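PDB 6QWT: genome polyprotein from Chicken sicinivirus JSY, which is the precursor of the viral proteins, with this chain forming its 3Dpol part, the RNA-dependent RNA polymerase that probably copies the viral RNA. Local coordinates for residues Ser19-Ser24 and Leu157-Arg162; Pro85-Thr90 and Ile256-Pro261; Cys145-Asp150 and Ser262-Ala267. One frame throughout, in Å; residues are numbered along the deposited sequence.

Contact 1 (Ser19-Ser24 and Leu157-Arg162); sequences SKLVKS and LKDELR
The carboxylate of Asp-159 fits against the turn at Ser-19 and Lys-20, with each oxygen taking one hydrogen bond. OD2 accepts from the hydroxyl OG of Ser-19 at 2.7 Å, and OD1 from the backbone N of Lys-20 at 2.8 Å, the latter nearly straight at 169°. Both oxygens use their syn lone pairs, on the side where the two oxygens face each other, so two donors one residue apart grip the group like a fork and restrict its rotation. Asp-159 reaches them because its CG stands anti to the backbone N (chi1 -173°). Ser-19 OG works twice: besides donating to Asp-159 it accepts from the backbone N of Leu-21 at 3.0 Å, which makes an ST turn. The Lys-20 side chain crosses that of Asp-159 at about a right angle, and its NZ remains 5.5 Å from OD1, which may allow a mild attraction but is not a salt bridge.

Beyond the carboxylate the contact turns apolar. Leu-21 CD1 rests on the backbone at Glu-160 C, 3.8 Å away, and meets Leu-161 CD2 at 4.0 Å. The carboxylate of Glu-160 turns to a salt bridge with Arg-173.

KDELR matches motif F of the fingers in related picornaviral polymerases. Pro-36 of strand 34-36, which pairs with strand 161-163, touches Ser-19, Leu-21 and Leu-161. Strand 22-23 pairs antiparallel with 411-412, whose Trp-411 also packs on Leu-161, and Arg-413 binds the Asp-159 carbonyl, so the contact sits between these two small sheets.

Contact 2 (Pro85-Thr90 and Ile256-Pro261); sequences PLHTLT and IIQLPP
Two short, weakly bonded strands run parallel here: Leu-86 bridges Ile-257 by taking Ile-256 O with its N (3.1 Å) and offering its O to Gln-258 N (2.7 Å). Ile-256 O has a second donor, NE2 of Gln-258, which comes from the other face of the carbonyl plane, 3.1 Å from that oxygen. The Gln-258 chain folds back at chi2 (-64°), bringing its amide back toward the carbonyl of Ile-256, at the end of the preceding helix. Its CB lies over one face of the His-87 ring, toward the rim, in a CH-pi contact.

Leu-86 and Ile-256 lie side by side, pointing the same way, with CD1 of Leu-86 3.7 Å from CG2 of Ile-256. Further on, Thr-88 meets Pro-260 tip to tip, OG1 to CD at 3.4 Å, while its side chain crosses that of Leu-259 at about a right angle, CG2 to CD2 at 3.7 Å. A water takes the N-H of Thr-88 and donates to Gln-258 O, spanning the strands where direct bonding gives out.

Leu-86 packs on Leu-193 of helix 191-198 and Ile-257 on Phe-190. The pair thus joins the exit of helix 243-256 to the approach to helix 91-96, which Thr-90 caps through Glu-93 N.

Contact 3 (Cys145-Asp150 and Ser262-Ala267); sequences CLHNPD and SIPPDA
The imidazole of His-147 and the pyrrolidine of Pro-264 are the two rings that meet, their side chains crossing at about a right angle. CD of the proline comes to 3.5 Å from CD2 of His-147, approaching the imidazole obliquely. Ser-262 O arrives just as obliquely: it lies 3.6 Å from NE2 of His-147, a contact without a hydrogen bond. The polar partner of the ring is on its own helix, since ND1 bonds to the carbonyl of Glu-143, one turn back, and that bond restrains how the ring turns. CG stands anti to the carbonyl carbon (chi1 -70°), and chi2 of 93° sets the turn of the ring, whose CD2 faces the proline.

Pro-264 also presses on the end of the helix. Its CG sits 3.5 Å from the carbonyl oxygen of Leu-146, and CB of Ala-267 approaches the same oxygen at 4.0 Å, so apolar carbons border this backbone acceptor near the last turn. The buried Leu-146 side chain points from its CA toward 262-267, where CD2 meets CD1 of Ile-263 at 4.3 Å, a loose apolar touch. No hydrogen bond links the two segments; what they share is van der Waals contact.

Pro-264 opens a type I turn closed by Ala-267 N to Pro-264 O, at 3.2 Å, which leads straight into helix 267-276. Across from it helix 136-147 ends at His-147. Helix 180-189 lies beneath both: Leu-146 packs on Ala-185, Met-188 and Leu-189, and Ile-263 also touches Leu-189.

Contacts 2 and 3 are neighbours, their centres 13 Å apart, and share the run from Ile-256 to Ala-267 that carries the chain from helix 243-256 to helix 267-276. They touch where CD1 of Leu-259 packs 3.2 Å from Pro-264 O. Contact 1 is remote: its centre lies 41 Å from that of contact 2 and 39 Å from that of contact 3, and it falls on the opposite side of the chain's centre from contact 2. Strand 152-157 of the five-stranded sheet nevertheless ties contact 3 to contact 1 in sequence, leading from the end of helix 136-147 into what corresponds to motif F, which in related polymerases lines the nucleotide entry channel.

Contact 1 (Ser19-Ser24 and Leu157-Arg162)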
ATOM      1  N   SER A  19     -20.018  -9.594  -5.018  1.00 29.05           N
ATOM      2  CA  SER A  19     -19.267  -8.408  -5.401  1.00 27.76           C
ATOM      3  C   SER A  19     -20.187  -7.200  -5.516  1.00 29.01           C
ATOM      4  O   SER A  19     -21.331  -7.312  -5.963  1.00 26.72           O
ATOM      5  CB  SER A  19     -18.543  -8.638  -6.728  1.00 29.98           C
ATOM      6  OG  SER A  19     -17.886  -7.460  -7.168  1.00 30.23           O
ATOM      7  N   LYS A  20     -19.676  -6.041  -5.096  1.00 31.03           N
ATOM      8  CA  LYS A  20     -20.367  -4.774  -5.299  1.00 30.92           C
ATOM      9  C   LYS A  20     -20.131  -4.193  -6.687  1.00 31.02           C
ATOM     10  O   LYS A  20     -20.758  -3.185  -7.033  1.00 24.36           O
ATOM     11  CB  LYS A  20     -19.929  -3.758  -4.240  1.00 31.76           C
ATOM     12  CG  LYS A  20     -19.976  -4.285  -2.818  1.00 37.17           C
ATOM     13  CD  LYS A  20     -20.982  -3.521  -1.973  1.00 44.65           C
ATOM     14  CE  LYS A  20     -20.750  -3.768  -0.489  1.00 55.76           C
ATOM     15  NZ  LYS A  20     -19.431  -3.244  -0.033  1.00 54.77           N
ATOM     16  N   LEU A  21     -19.250  -4.801  -7.478  1.00 27.83           N
ATOM     17  CA  LEU A  21     -18.938  -4.296  -8.808  1.00 28.30           C
ATOM     18  C   LEU A  21     -19.951  -4.837  -9.807  1.00 29.79           C
ATOM     19  O   LEU A  21     -20.089  -6.055  -9.966  1.00 33.15           O
ATOM     20  CB  LEU A  21     -17.519  -4.695  -9.209  1.00 24.44           C
ATOM     21  CG  LEU A  21     -16.378  -3.952  -8.514  1.00 28.31           C
ATOM     22  CD1 LEU A  21     -15.056  -4.686  -8.704  1.00 25.77           C
ATOM     23  CD2 LEU A  21     -16.283  -2.527  -9.032  1.00 26.25           C
ATOM     24  N   VAL A  22     -20.666  -3.932 -10.474  1.00 26.73           N
ATOM     25  CA  VAL A  22     -21.640  -4.293 -11.493  1.00 24.67           C
ATOM     26  C   VAL A  22     -21.288  -3.555 -12.778  1.00 27.51           C
ATOM     27  O   VAL A  22     -20.590  -2.539 -12.770  1.00 24.18           O
ATOM     28  CB  VAL A  22     -23.085  -3.975 -11.056  1.00 29.21           C
ATOM     29  CG1 VAL A  22     -23.430  -4.734  -9.774  1.00 27.02           C
ATOM     30  CG2 VAL A  22     -23.261  -2.484 -10.848  1.00 26.56           C
ATOM     31  N   LYS A  23     -21.773  -4.094 -13.897  1.00 27.58           N
ATOM     32  CA  LYS A  23     -21.473  -3.510 -15.198  1.00 25.97           C
ATOM     33  C   LYS A  23     -21.998  -2.081 -15.284  1.00 27.45           C
ATOM     34  O   LYS A  23     -23.119  -1.784 -14.862  1.00 29.58           O
ATOM     35  CB  LYS A  23     -22.076  -4.362 -16.311  1.00 23.88           C
ATOM     36  CG  LYS A  23     -21.456  -5.748 -16.421  1.00 29.77           C
ATOM     37  CD  LYS A  23     -22.069  -6.539 -17.566  1.00 33.93           C
ATOM     38  CE  LYS A  23     -21.406  -7.899 -17.717  1.00 38.02           C
ATOM     39  NZ  LYS A  23     -22.055  -8.705 -18.788  1.00 45.50           N
ATOM     40  N   SER A  24     -21.169  -1.196 -15.822  1.00 25.55           N
ATOM     41  CA  SER A  24     -21.477   0.220 -15.936  1.00 26.79           C
ATOM     42  C   SER A  24     -22.113   0.512 -17.287  1.00 19.88           C
ATOM     43  O   SER A  24     -22.110  -0.328 -18.188  1.00 22.13           O
ATOM     44  CB  SER A  24     -20.199   1.034 -15.740  1.00 25.76           C
ATOM     45  OG  SER A  24     -19.500   1.193 -16.964  1.00 23.41           O
ATOM     46  N   LEU A 157     -11.903 -11.198   1.626  1.00 25.19           N
ATOM     47  CA  LEU A 157     -11.473 -11.266   0.237  1.00 25.35           C
ATOM     48  C   LEU A 157     -11.669  -9.901  -0.410  1.00 25.16           C
ATOM     49  O   LEU A 157     -12.737  -9.287  -0.287  1.00 21.73           O
ATOM     50  CB  LEU A 157     -12.264 -12.340  -0.508  1.00 24.90           C
ATOM     51  CG  LEU A 157     -12.188 -13.739   0.101  1.00 26.43           C
ATOM     52  CD1 LEU A 157     -13.125 -14.702  -0.614  1.00 20.08           C
ATOM     53  CD2 LEU A 157     -10.756 -14.250   0.067  1.00 25.52           C
ATOM     54  N   LYS A 158     -10.631  -9.413  -1.078  1.00 29.88           N
ATOM     55  CA  LYS A 158     -10.660  -8.055  -1.609  1.00 26.52           C
ATOM     56  C   LYS A 158     -11.518  -8.010  -2.866  1.00 22.96           C
ATOM     57  O   LYS A 158     -11.182  -8.625  -3.884  1.00 24.16           O
ATOM     58  CB  LYS A 158      -9.250  -7.549  -1.896  1.00 30.87           C
ATOM     59  CG  LYS A 158      -9.223  -6.066  -2.252  1.00 27.71           C
ATOM     60  CD  LYS A 158      -7.822  -5.526  -2.511  1.00 33.18           C
ATOM     61  CE  LYS A 158      -7.702  -4.113  -1.944  1.00 39.46           C
ATOM     62  NZ  LYS A 158      -6.443  -3.968  -1.166  1.00 45.98           N
ATOM     63  N   ASP A 159     -12.615  -7.265  -2.795  1.00 22.74           N
ATOM     64  CA  ASP A 159     -13.535  -7.077  -3.912  1.00 25.25           C
ATOM     65  C   ASP A 159     -12.948  -6.030  -4.853  1.00 25.98           C
ATOM     66  O   ASP A 159     -12.952  -4.835  -4.540  1.00 26.84           O
ATOM     67  CB  ASP A 159     -14.893  -6.652  -3.368  1.00 25.52           C
ATOM     68  CG  ASP A 159     -15.978  -6.598  -4.436  1.00 27.86           C
ATOM     69  OD1 ASP A 159     -17.098  -6.169  -4.082  1.00 28.37           O
ATOM     70  OD2 ASP A 159     -15.731  -6.970  -5.609  1.00 25.65           O
ATOM     71  N   GLU A 160     -12.432  -6.474  -5.999  1.00 25.76           N
ATOM     72  CA  GLU A 160     -11.729  -5.584  -6.914  1.00 24.49           C
ATOM     73  C   GLU A 160     -11.659  -6.228  -8.292  1.00 26.90           C
ATOM     74  O   GLU A 160     -11.831  -7.439  -8.437  1.00 24.73           O
ATOM     75  CB  GLU A 160     -10.313  -5.267  -6.415  1.00 24.92           C
ATOM     76  CG  GLU A 160      -9.307  -6.374  -6.728  1.00 28.97           C
ATOM     77  CD  GLU A 160      -8.001  -6.228  -5.969  1.00 31.59           C
ATOM     78  OE1 GLU A 160      -7.445  -7.263  -5.540  1.00 26.86           O
ATOM     79  OE2 GLU A 160      -7.531  -5.082  -5.806  1.00 36.70           O
ATOM     80  N   LEU A 161     -11.396  -5.398  -9.303  1.00 22.96           N
ATOM     81  CA  LEU A 161     -11.178  -5.908 -10.651  1.00 24.13           C
ATOM     82  C   LEU A 161      -9.857  -6.665 -10.724  1.00 25.83           C
ATOM     83  O   LEU A 161      -8.845  -6.238 -10.159  1.00 24.38           O
ATOM     84  CB  LEU A 161     -11.172  -4.764 -11.668  1.00 24.97           C
ATOM     85  CG  LEU A 161     -12.501  -4.086 -12.016  1.00 26.38           C
ATOM     86  CD1 LEU A 161     -12.288  -3.047 -13.107  1.00 26.17           C
ATOM     87  CD2 LEU A 161     -13.555  -5.104 -12.438  1.00 24.53           C
ATOM     88  N   ARG A 162      -9.869  -7.797 -11.425  1.00 22.45           N
ATOM     89  CA  ARG A 162      -8.677  -8.612 -11.611  1.00 24.71           C
ATOM     90  C   ARG A 162      -8.607  -9.073 -13.058  1.00 24.68           C
ATOM     91  O   ARG A 162      -9.630  -9.171 -13.742  1.00 26.90           O
ATOM     92  CB  ARG A 162      -8.671  -9.830 -10.674  1.00 25.65           C
ATOM     93  CG  ARG A 162      -8.755  -9.477  -9.200  1.00 26.70           C
ATOM     94  CD  ARG A 162      -7.413  -9.032  -8.666  1.00 25.78           C
ATOM     95  NE  ARG A 162      -6.617 -10.173  -8.223  1.00 32.21           N
ATOM     96  CZ  ARG A 162      -5.304 -10.141  -8.036  1.00 39.07           C
ATOM     97  NH1 ARG A 162      -4.626  -9.020  -8.255  1.00 38.37           N
ATOM     98  NH2 ARG A 162      -4.666 -11.233  -7.630  1.00 33.92           N
TER

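Contact 2 (Pro85-Thr90 and Ile256-Pro261)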
ATOM      1  N   PRO A  85      15.528  12.681  17.249  1.00 30.93           N
ATOM      2  CA  PRO A  85      14.557  12.148  18.215  1.00 25.49           C
ATOM      3  C   PRO A  85      13.133  12.486  17.795  1.00 30.43           C
ATOM      4  O   PRO A  85      12.817  13.636  17.477  1.00 30.85           O
ATOM      5  CB  PRO A  85      14.947  12.835  19.528  1.00 30.11           C
ATOM      6  CG  PRO A  85      16.405  13.125  19.371  1.00 29.18           C
ATOM      7  CD  PRO A  85      16.617  13.427  17.911  1.00 26.16           C
ATOM      8  N   LEU A  86      12.282  11.465  17.759  1.00 28.18           N
ATOM      9  CA  LEU A  86      10.881  11.618  17.402  1.00 26.54           C
ATOM     10  C   LEU A  86      10.012  11.433  18.638  1.00 28.44           C
ATOM     11  O   LEU A  86      10.423  10.824  19.629  1.00 27.28           O
ATOM     12  CB  LEU A  86      10.472  10.617  16.315  1.00 25.85           C
ATOM     13  CG  LEU A  86      11.205  10.720  14.978  1.00 26.70           C
ATOM     14  CD1 LEU A  86      10.850   9.535  14.095  1.00 24.88           C
ATOM     15  CD2 LEU A  86      10.884  12.030  14.275  1.00 25.12           C
ATOM     16  N   HIS A  87       8.796  11.967  18.567  1.00 29.27           N
ATOM     17  CA  HIS A  87       7.884  11.974  19.700  1.00 28.36           C
ATOM     18  C   HIS A  87       6.561  11.333  19.309  1.00 29.41           C
ATOM     19  O   HIS A  87       6.293  11.058  18.136  1.00 22.99           O
ATOM     20  CB  HIS A  87       7.656  13.400  20.220  1.00 23.15           C
ATOM     21  CG  HIS A  87       8.872  14.008  20.846  1.00 32.93           C
ATOM     22  ND1 HIS A  87       9.054  14.072  22.210  1.00 34.96           N
ATOM     23  CD2 HIS A  87       9.978  14.564  20.291  1.00 31.95           C
ATOM     24  CE1 HIS A  87      10.215  14.647  22.470  1.00 33.30           C
ATOM     25  NE2 HIS A  87      10.794  14.954  21.324  1.00 33.86           N
ATOM     26  N   THR A  88       5.732  11.089  20.318  1.00 26.77           N
ATOM     27  CA  THR A  88       4.411  10.522  20.117  1.00 30.20           C
ATOM     28  C   THR A  88       3.385  11.637  19.936  1.00 28.73           C
ATOM     29  O   THR A  88       3.573  12.774  20.381  1.00 26.69           O
ATOM     30  CB  THR A  88       4.017   9.620  21.293  1.00 29.48           C
ATOM     31  OG1 THR A  88       3.792  10.411  22.466  1.00 31.43           O
ATOM     32  CG2 THR A  88       5.118   8.607  21.574  1.00 27.77           C
ATOM     33  N   LEU A  89       2.298  11.302  19.251  1.00 27.69           N
ATOM     34  CA  LEU A  89       1.174  12.211  19.105  1.00 28.76           C
ATOM     35  C   LEU A  89       0.212  12.035  20.270  1.00 28.66           C
ATOM     36  O   LEU A  89       0.050  10.935  20.807  1.00 25.22           O
ATOM     37  CB  LEU A  89       0.433  11.965  17.788  1.00 25.47           C
ATOM     38  CG  LEU A  89       1.171  12.234  16.477  1.00 27.66           C
ATOM     39  CD1 LEU A  89       0.196  12.166  15.311  1.00 24.38           C
ATOM     40  CD2 LEU A  89       1.877  13.581  16.515  1.00 30.65           C
ATOM     41  N   THR A  90      -0.420  13.137  20.666  1.00 27.46           N
ATOM     42  CA  THR A  90      -1.509  13.051  21.623  1.00 33.09           C
ATOM     43  C   THR A  90      -2.668  12.263  21.017  1.00 30.37           C
ATOM     44  O   THR A  90      -2.772  12.100  19.797  1.00 29.90           O
ATOM     45  CB  THR A  90      -1.982  14.448  22.031  1.00 32.16           C
ATOM     46  OG1 THR A  90      -2.638  15.070  20.921  1.00 31.73           O
ATOM     47  CG2 THR A  90      -0.804  15.314  22.465  1.00 32.44           C
ATOM     48  N   ILE A 256      14.608   5.675  18.922  1.00 28.56           N
ATOM     49  CA  ILE A 256      14.330   6.964  18.295  1.00 27.33           C
ATOM     50  C   ILE A 256      13.096   7.631  18.893  1.00 27.64           C
ATOM     51  O   ILE A 256      13.097   8.839  19.144  1.00 24.39           O
ATOM     52  CB  ILE A 256      14.180   6.763  16.773  1.00 27.34           C
ATOM     53  CG1 ILE A 256      15.519   6.368  16.149  1.00 28.94           C
ATOM     54  CG2 ILE A 256      13.619   8.011  16.110  1.00 24.63           C
ATOM     55  CD1 ILE A 256      15.399   5.897  14.716  1.00 27.59           C
ATOM     56  N   ILE A 257      12.032   6.869  19.132  1.00 27.05           N
ATOM     57  CA  ILE A 257      10.755   7.438  19.553  1.00 26.50           C
ATOM     58  C   ILE A 257      10.780   7.668  21.059  1.00 26.55           C
ATOM     59  O   ILE A 257      11.003   6.736  21.839  1.00 26.63           O
ATOM     60  CB  ILE A 257       9.586   6.526  19.151  1.00 24.03           C
ATOM     61  CG1 ILE A 257       9.434   6.503  17.628  1.00 19.57           C
ATOM     62  CG2 ILE A 257       8.291   6.985  19.813  1.00 22.24           C
ATOM     63  CD1 ILE A 257       8.569   5.377  17.117  1.00 23.85           C
ATOM     64  N   GLN A 258      10.540   8.914  21.468  1.00 25.11           N
ATOM     65  CA  GLN A 258      10.522   9.289  22.878  1.00 28.45           C
ATOM     66  C   GLN A 258       9.106   9.141  23.420  1.00 26.28           C
ATOM     67  O   GLN A 258       8.171   9.768  22.906  1.00 29.22           O
ATOM     68  CB  GLN A 258      11.023  10.721  23.061  1.00 30.13           C
ATOM     69  CG  GLN A 258      12.319  11.023  22.325  1.00 29.76           C
ATOM     70  CD  GLN A 258      13.481  10.197  22.840  1.00 32.67           C
ATOM     71  OE1 GLN A 258      13.751  10.170  24.041  1.00 34.59           O
ATOM     72  NE2 GLN A 258      14.174   9.515  21.934  1.00 28.49           N
ATOM     73  N   LEU A 259       8.949   8.324  24.457  1.00 33.15           N
ATOM     74  CA  LEU A 259       7.624   7.990  24.965  1.00 33.76           C
ATOM     75  C   LEU A 259       7.237   8.911  26.121  1.00 37.38           C
ATOM     76  O   LEU A 259       8.093   9.296  26.922  1.00 40.95           O
ATOM     77  CB  LEU A 259       7.578   6.539  25.430  1.00 31.90           C
ATOM     78  CG  LEU A 259       7.739   5.487  24.330  1.00 33.21           C
ATOM     79  CD1 LEU A 259       7.697   4.083  24.909  1.00 32.84           C
ATOM     80  CD2 LEU A 259       6.671   5.657  23.259  1.00 32.25           C
ATOM     81  N   PRO A 260       5.960   9.273  26.219  1.00 42.44           N
ATOM     82  CA  PRO A 260       5.499  10.102  27.338  1.00 43.25           C
ATOM     83  C   PRO A 260       5.332   9.262  28.592  1.00 39.29           C
ATOM     84  O   PRO A 260       5.355   8.024  28.520  1.00 42.00           O
ATOM     85  CB  PRO A 260       4.152  10.642  26.833  1.00 39.91           C
ATOM     86  CG  PRO A 260       3.652   9.568  25.940  1.00 39.76           C
ATOM     87  CD  PRO A 260       4.866   8.944  25.288  1.00 37.86           C
ATOM     88  N   PRO A 261       5.164   9.889  29.763  1.00 38.83           N
ATOM     89  CA  PRO A 261       5.143   9.105  31.012  1.00 38.18           C
ATOM     90  C   PRO A 261       4.003   8.103  31.112  1.00 42.27           C
ATOM     91  O   PRO A 261       4.150   7.089  31.804  1.00 42.57           O
ATOM     92  CB  PRO A 261       5.032  10.184  32.099  1.00 39.73           C
ATOM     93  CG  PRO A 261       5.515  11.439  31.457  1.00 43.14           C
ATOM     94  CD  PRO A 261       5.103  11.339  30.023  1.00 45.51           C
TER
HETATM   95  O   HOH W   1       5.805  11.770  23.186  1.00 35.26           O

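Contact 3 (Cys145-Asp150 and Ser262-Ala267)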
ATOM      1  N   CYS A 145      -4.908  -0.731  24.832  1.00 28.19           N
ATOM      2  CA  CYS A 145      -4.059  -1.160  23.726  1.00 31.19           C
ATOM      3  C   CYS A 145      -2.634  -0.647  23.886  1.00 32.60           C
ATOM      4  O   CYS A 145      -1.681  -1.335  23.501  1.00 32.57           O
ATOM      5  CB  CYS A 145      -4.649  -0.691  22.397  1.00 28.26           C
ATOM      6  SG  CYS A 145      -3.834  -1.393  20.952  1.00 29.76           S
ATOM      7  N   LEU A 146      -2.472   0.551  24.452  1.00 30.81           N
ATOM      8  CA  LEU A 146      -1.134   1.097  24.652  1.00 35.30           C
ATOM      9  C   LEU A 146      -0.342   0.292  25.675  1.00 36.90           C
ATOM     10  O   LEU A 146       0.892   0.253  25.611  1.00 36.03           O
ATOM     11  CB  LEU A 146      -1.228   2.559  25.079  1.00 29.81           C
ATOM     12  CG  LEU A 146      -1.674   3.532  23.988  1.00 29.62           C
ATOM     13  CD1 LEU A 146      -2.002   4.888  24.590  1.00 31.29           C
ATOM     14  CD2 LEU A 146      -0.599   3.655  22.915  1.00 28.11           C
ATOM     15  N   HIS A 147      -1.027  -0.358  26.618  1.00 33.56           N
ATOM     16  CA  HIS A 147      -0.358  -1.181  27.615  1.00 38.05           C
ATOM     17  C   HIS A 147      -0.273  -2.649  27.219  1.00 34.50           C
ATOM     18  O   HIS A 147       0.589  -3.368  27.739  1.00 32.57           O
ATOM     19  CB  HIS A 147      -1.072  -1.054  28.963  1.00 37.94           C
ATOM     20  CG  HIS A 147      -0.905   0.288  29.606  1.00 47.36           C
ATOM     21  ND1 HIS A 147      -1.803   1.318  29.426  1.00 49.59           N
ATOM     22  CD2 HIS A 147       0.066   0.773  30.417  1.00 42.98           C
ATOM     23  CE1 HIS A 147      -1.397   2.378  30.103  1.00 50.95           C
ATOM     24  NE2 HIS A 147      -0.265   2.074  30.712  1.00 48.38           N
ATOM     25  N   ASN A 148      -1.132  -3.101  26.315  1.00 32.04           N
ATOM     26  CA  ASN A 148      -1.161  -4.488  25.870  1.00 32.89           C
ATOM     27  C   ASN A 148      -1.827  -4.549  24.500  1.00 34.49           C
ATOM     28  O   ASN A 148      -3.052  -4.697  24.413  1.00 36.50           O
ATOM     29  CB  ASN A 148      -1.904  -5.361  26.883  1.00 36.51           C
ATOM     30  CG  ASN A 148      -2.092  -6.786  26.401  1.00 43.27           C
ATOM     31  OD1 ASN A 148      -1.207  -7.361  25.766  1.00 43.56           O
ATOM     32  ND2 ASN A 148      -3.250  -7.365  26.704  1.00 40.69           N
ATOM     33  N   PRO A 149      -1.061  -4.419  23.411  1.00 34.25           N
ATOM     34  CA  PRO A 149      -1.679  -4.378  22.078  1.00 31.38           C
ATOM     35  C   PRO A 149      -2.226  -5.732  21.644  1.00 31.27           C
ATOM     36  O   PRO A 149      -1.608  -6.433  20.836  1.00 31.67           O
ATOM     37  CB  PRO A 149      -0.530  -3.911  21.175  1.00 28.29           C
ATOM     38  CG  PRO A 149       0.710  -4.354  21.887  1.00 27.53           C
ATOM     39  CD  PRO A 149       0.403  -4.265  23.358  1.00 28.97           C
ATOM     40  N   ASP A 150      -3.396  -6.094  22.174  1.00 28.24           N
ATOM     41  CA  ASP A 150      -4.042  -7.386  21.938  1.00 30.13           C
ATOM     42  C   ASP A 150      -5.333  -7.127  21.162  1.00 27.17           C
ATOM     43  O   ASP A 150      -6.338  -6.702  21.739  1.00 31.27           O
ATOM     44  CB  ASP A 150      -4.313  -8.088  23.267  1.00 32.71           C
ATOM     45  CG  ASP A 150      -4.853  -9.497  23.096  1.00 31.82           C
ATOM     46  OD1 ASP A 150      -4.852 -10.015  21.961  1.00 36.25           O
ATOM     47  OD2 ASP A 150      -5.272 -10.093  24.110  1.00 43.33           O
ATOM     48  N   SER A 262       2.873   8.346  30.449  1.00 42.36           N
ATOM     49  CA  SER A 262       1.706   7.480  30.597  1.00 50.21           C
ATOM     50  C   SER A 262       1.800   6.187  29.795  1.00 48.66           C
ATOM     51  O   SER A 262       0.846   5.401  29.811  1.00 48.26           O
ATOM     52  CB  SER A 262       0.436   8.230  30.180  1.00 44.60           C
ATOM     53  OG  SER A 262       0.638   8.944  28.969  1.00 49.18           O
ATOM     54  N   ILE A 263       2.901   5.946  29.091  1.00 46.20           N
ATOM     55  CA  ILE A 263       3.023   4.836  28.154  1.00 41.07           C
ATOM     56  C   ILE A 263       4.178   3.957  28.614  1.00 41.10           C
ATOM     57  O   ILE A 263       5.248   4.478  28.933  1.00 44.47           O
ATOM     58  CB  ILE A 263       3.251   5.314  26.708  1.00 37.70           C
ATOM     59  CG1 ILE A 263       2.108   6.238  26.268  1.00 40.85           C
ATOM     60  CG2 ILE A 263       3.371   4.136  25.766  1.00 30.60           C
ATOM     61  CD1 ILE A 263       2.071   6.532  24.772  1.00 34.83           C
ATOM     62  N   PRO A 264       4.007   2.636  28.674  1.00 39.87           N
ATOM     63  CA  PRO A 264       5.098   1.779  29.129  1.00 34.90           C
ATOM     64  C   PRO A 264       6.305   1.916  28.221  1.00 35.03           C
ATOM     65  O   PRO A 264       6.171   2.206  27.018  1.00 32.80           O
ATOM     66  CB  PRO A 264       4.496   0.368  29.060  1.00 35.93           C
ATOM     67  CG  PRO A 264       3.269   0.496  28.209  1.00 35.63           C
ATOM     68  CD  PRO A 264       2.767   1.879  28.444  1.00 39.41           C
ATOM     69  N   PRO A 265       7.512   1.705  28.756  1.00 36.92           N
ATOM     70  CA  PRO A 265       8.724   2.024  27.985  1.00 33.17           C
ATOM     71  C   PRO A 265       9.002   1.070  26.837  1.00 36.69           C
ATOM     72  O   PRO A 265       9.798   1.415  25.955  1.00 35.27           O
ATOM     73  CB  PRO A 265       9.835   1.958  29.040  1.00 35.80           C
ATOM     74  CG  PRO A 265       9.323   0.986  30.048  1.00 40.73           C
ATOM     75  CD  PRO A 265       7.829   1.190  30.101  1.00 39.53           C
ATOM     76  N   ASP A 266       8.390  -0.114  26.816  1.00 32.07           N
ATOM     77  CA  ASP A 266       8.575  -1.062  25.726  1.00 30.29           C
ATOM     78  C   ASP A 266       7.389  -1.086  24.765  1.00 29.82           C
ATOM     79  O   ASP A 266       7.222  -2.060  24.022  1.00 29.36           O
ATOM     80  CB  ASP A 266       8.839  -2.465  26.280  1.00 36.35           C
ATOM     81  CG  ASP A 266       7.647  -3.039  27.039  1.00 41.26           C
ATOM     82  OD1 ASP A 266       6.880  -2.261  27.646  1.00 38.92           O
ATOM     83  OD2 ASP A 266       7.484  -4.278  27.033  1.00 43.07           O
ATOM     84  N   ALA A 267       6.569  -0.030  24.758  1.00 26.46           N
ATOM     85  CA  ALA A 267       5.357  -0.038  23.945  1.00 25.45           C
ATOM     86  C   ALA A 267       5.672  -0.114  22.459  1.00 25.69           C
ATOM     87  O   ALA A 267       4.894  -0.684  21.688  1.00 24.57           O
ATOM     88  CB  ALA A 267       4.519   1.205  24.238  1.00 19.92           C
TER